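Local coordinates for diacylglycerol kinase (Bacillus anthracis, PDB 3S40), which probably phosphorylates diacylglycerol or a related lipid, with a diacylglycerol kinase catalytic domain joined to a beta-sandwich-like C-terminal domain, at residues Ser212-Val217 and Ile254-Ala259. Residues are numbered along the deposited sequence; the frame is centred on the assembly and turned at random.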
loop_
_atom_site.group_PDB
_atom_site.type_symbol
_atom_site.label_atom_id
_atom_site.label_comp_id
_atom_site.label_asym_id
_atom_site.label_seq_id
_atom_site.Cartn_x
_atom_site.Cartn_y
_atom_site.Cartn_z
ATOM N N SER A 212 6.399 3.504 -8.490
ATOM C CA SER A 212 5.759 2.442 -9.241
ATOM C C SER A 212 6.079 2.572 -10.724
ATOM O O SER A 212 6.058 3.676 -11.277
ATOM C CB SER A 212 4.242 2.519 -9.041
ATOM O OG SER A 212 3.555 1.698 -9.963
ATOM N N PHE A 213 6.351 1.441 -11.372
ATOM C CA PHE A 213 6.546 1.431 -12.820
ATOM C C PHE A 213 5.237 1.587 -13.613
ATOM O O PHE A 213 5.259 1.716 -14.840
ATOM C CB PHE A 213 7.292 0.159 -13.245
ATOM C CG PHE A 213 6.644 -1.122 -12.774
ATOM C CD1 PHE A 213 5.459 -1.563 -13.352
ATOM C CD2 PHE A 213 7.230 -1.888 -11.775
ATOM C CE1 PHE A 213 4.862 -2.738 -12.948
ATOM C CE2 PHE A 213 6.637 -3.077 -11.351
ATOM C CZ PHE A 213 5.451 -3.506 -11.940
ATOM N N ILE A 214 4.098 1.578 -12.923
ATOM C CA ILE A 214 2.808 1.858 -13.571
ATOM C C ILE A 214 2.595 3.370 -13.667
ATOM O O ILE A 214 2.538 4.064 -12.647
ATOM C CB ILE A 214 1.632 1.212 -12.802
ATOM C CG1 ILE A 214 1.876 -0.286 -12.605
ATOM C CG2 ILE A 214 0.274 1.454 -13.513
ATOM C CD1 ILE A 214 0.768 -0.994 -11.797
ATOM N N PRO A 215 2.479 3.894 -14.899
ATOM C CA PRO A 215 2.371 5.347 -15.074
ATOM C C PRO A 215 1.084 5.924 -14.492
ATOM O O PRO A 215 0.008 5.349 -14.623
ATOM C CB PRO A 215 2.403 5.529 -16.605
ATOM C CG PRO A 215 3.009 4.270 -17.126
ATOM C CD PRO A 215 2.509 3.195 -16.192
ATOM N N ASN A 216 1.222 7.073 -13.845
ATOM C CA ASN A 216 0.118 7.757 -13.186
ATOM C C ASN A 216 -0.798 6.930 -12.277
ATOM O O ASN A 216 -1.961 7.262 -12.126
ATOM C CB ASN A 216 -0.739 8.541 -14.192
ATOM C CG ASN A 216 -1.523 9.674 -13.523
ATOM O OD1 ASN A 216 -0.997 10.371 -12.647
ATOM N ND2 ASN A 216 -2.789 9.847 -13.915
ATOM N N VAL A 217 -0.302 5.868 -11.659
ATOM C CA VAL A 217 -1.121 5.214 -10.641
ATOM C C VAL A 217 -1.230 6.187 -9.448
ATOM O O VAL A 217 -0.276 6.884 -9.142
ATOM C CB VAL A 217 -0.520 3.861 -10.211
ATOM C CG1 VAL A 217 0.955 4.030 -9.859
ATOM C CG2 VAL A 217 -1.313 3.253 -9.058
ATOM N N ILE A 254 2.615 -3.276 -24.128
ATOM C CA ILE A 254 2.117 -3.137 -22.766
ATOM C C ILE A 254 0.704 -2.564 -22.758
ATOM O O ILE A 254 0.436 -1.539 -23.384
ATOM C CB ILE A 254 3.060 -2.260 -21.915
ATOM C CG1 ILE A 254 4.406 -2.964 -21.738
ATOM C CG2 ILE A 254 2.432 -1.938 -20.562
ATOM C CD1 ILE A 254 5.349 -2.256 -20.797
ATOM N N PHE A 255 -0.204 -3.245 -22.067
ATOM C CA PHE A 255 -1.566 -2.757 -21.926
ATOM C C PHE A 255 -1.747 -2.077 -20.562
ATOM O O PHE A 255 -1.432 -2.652 -19.528
ATOM C CB PHE A 255 -2.564 -3.902 -22.080
ATOM C CG PHE A 255 -4.000 -3.477 -21.926
ATOM C CD1 PHE A 255 -4.603 -2.668 -22.876
ATOM C CD2 PHE A 255 -4.751 -3.904 -20.841
ATOM C CE1 PHE A 255 -5.935 -2.285 -22.739
ATOM C CE2 PHE A 255 -6.083 -3.525 -20.695
ATOM C CZ PHE A 255 -6.674 -2.714 -21.644
ATOM N N HIS A 256 -2.255 -0.850 -20.573
ATOM C CA HIS A 256 -2.483 -0.111 -19.346
ATOM C C HIS A 256 -3.795 0.623 -19.442
ATOM O O HIS A 256 -4.003 1.425 -20.357
ATOM C CB HIS A 256 -1.358 0.896 -19.104
ATOM C CG HIS A 256 -1.569 1.755 -17.895
ATOM N ND1 HIS A 256 -0.991 2.997 -17.754
ATOM C CD2 HIS A 256 -2.280 1.540 -16.760
ATOM C CE1 HIS A 256 -1.343 3.515 -16.591
ATOM N NE2 HIS A 256 -2.131 2.654 -15.971
ATOM N N VAL A 257 -4.693 0.346 -18.509
ATOM C CA VAL A 257 -5.949 1.071 -18.465
ATOM C C VAL A 257 -6.344 1.302 -17.016
ATOM O O VAL A 257 -5.867 0.603 -16.115
ATOM C CB VAL A 257 -7.077 0.302 -19.182
ATOM C CG1 VAL A 257 -7.503 -0.913 -18.367
ATOM C CG2 VAL A 257 -8.270 1.213 -19.413
ATOM N N LYS A 258 -7.203 2.288 -16.792
ATOM C CA LYS A 258 -7.753 2.523 -15.465
ATOM C C LYS A 258 -9.190 2.062 -15.410
ATOM O O LYS A 258 -9.953 2.336 -16.318
ATOM C CB LYS A 258 -7.644 4.003 -15.096
ATOM C CG LYS A 258 -6.261 4.385 -14.561
ATOM C CD LYS A 258 -6.021 5.883 -14.662
ATOM C CE LYS A 258 -4.722 6.287 -13.988
ATOM N NZ LYS A 258 -4.831 6.134 -12.506
ATOM N N ALA A 259 -9.564 1.353 -14.352
ATOM C CA ALA A 259 -10.938 0.876 -14.239
ATOM C C ALA A 259 -11.383 0.737 -12.787
ATOM O O ALA A 259 -10.552 0.631 -11.892
ATOM C CB ALA A 259 -11.100 -0.440 -14.979
#
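A type II beta turn, Ile214-Val217, lies against the edge strand 254-259 in the beta-sandwich-like C-terminal domain, and His256 and Lys258 are the side chains that reach across to it. Both point from one side of the strand, two residues apart, and Ile214 and Pro215 meet the first while Asn216 meets the second. CG of His256 stands anti to the backbone N, and the imidazole beyond it meets the turn. Its CE1 meets the Pro215 carbonyl O at 3.0 Å, at the ring edge and near the ring plane, a short C-H to O approach. Ile214 CG2 comes to the ring obliquely, 3.6 Å from NE2, and Pro215 CD packs 3.8 Å from ND1. Both ring nitrogens are engaged beyond the turn, ND1 with Asp248 and NE2 with Asp225, which would fix the rotation of the ring and may favour its protonated form. Lys258 runs nearly extended until its last torsion bends it (chi4 -69°), setting NZ 3.1 Å from the Asn216 backbone O. The ammonium group approaches tilted 33° from the carbonyl plane. The Asn216 side chain crosses the lysine chain at about a right angle, with Asn216 ND2 4.1 Å from Lys258 CE. Salt bridges to Asp221 and Asp225 also hold NZ, and Asp225, on the adjoining strand 224-230, thus serves both basic side chains. Leading into the turn, the Ile214 backbone N donates to Ser212 OG (3.0 Å), closing an ST turn that shares Ile214 with it. The arrangement is a loop-to-edge-strand packing within the sandwich-like domain, where a beta-turn carbonyl accepts from a strand lysine that acidic neighbours also hold, and a histidine ring packs against the turn.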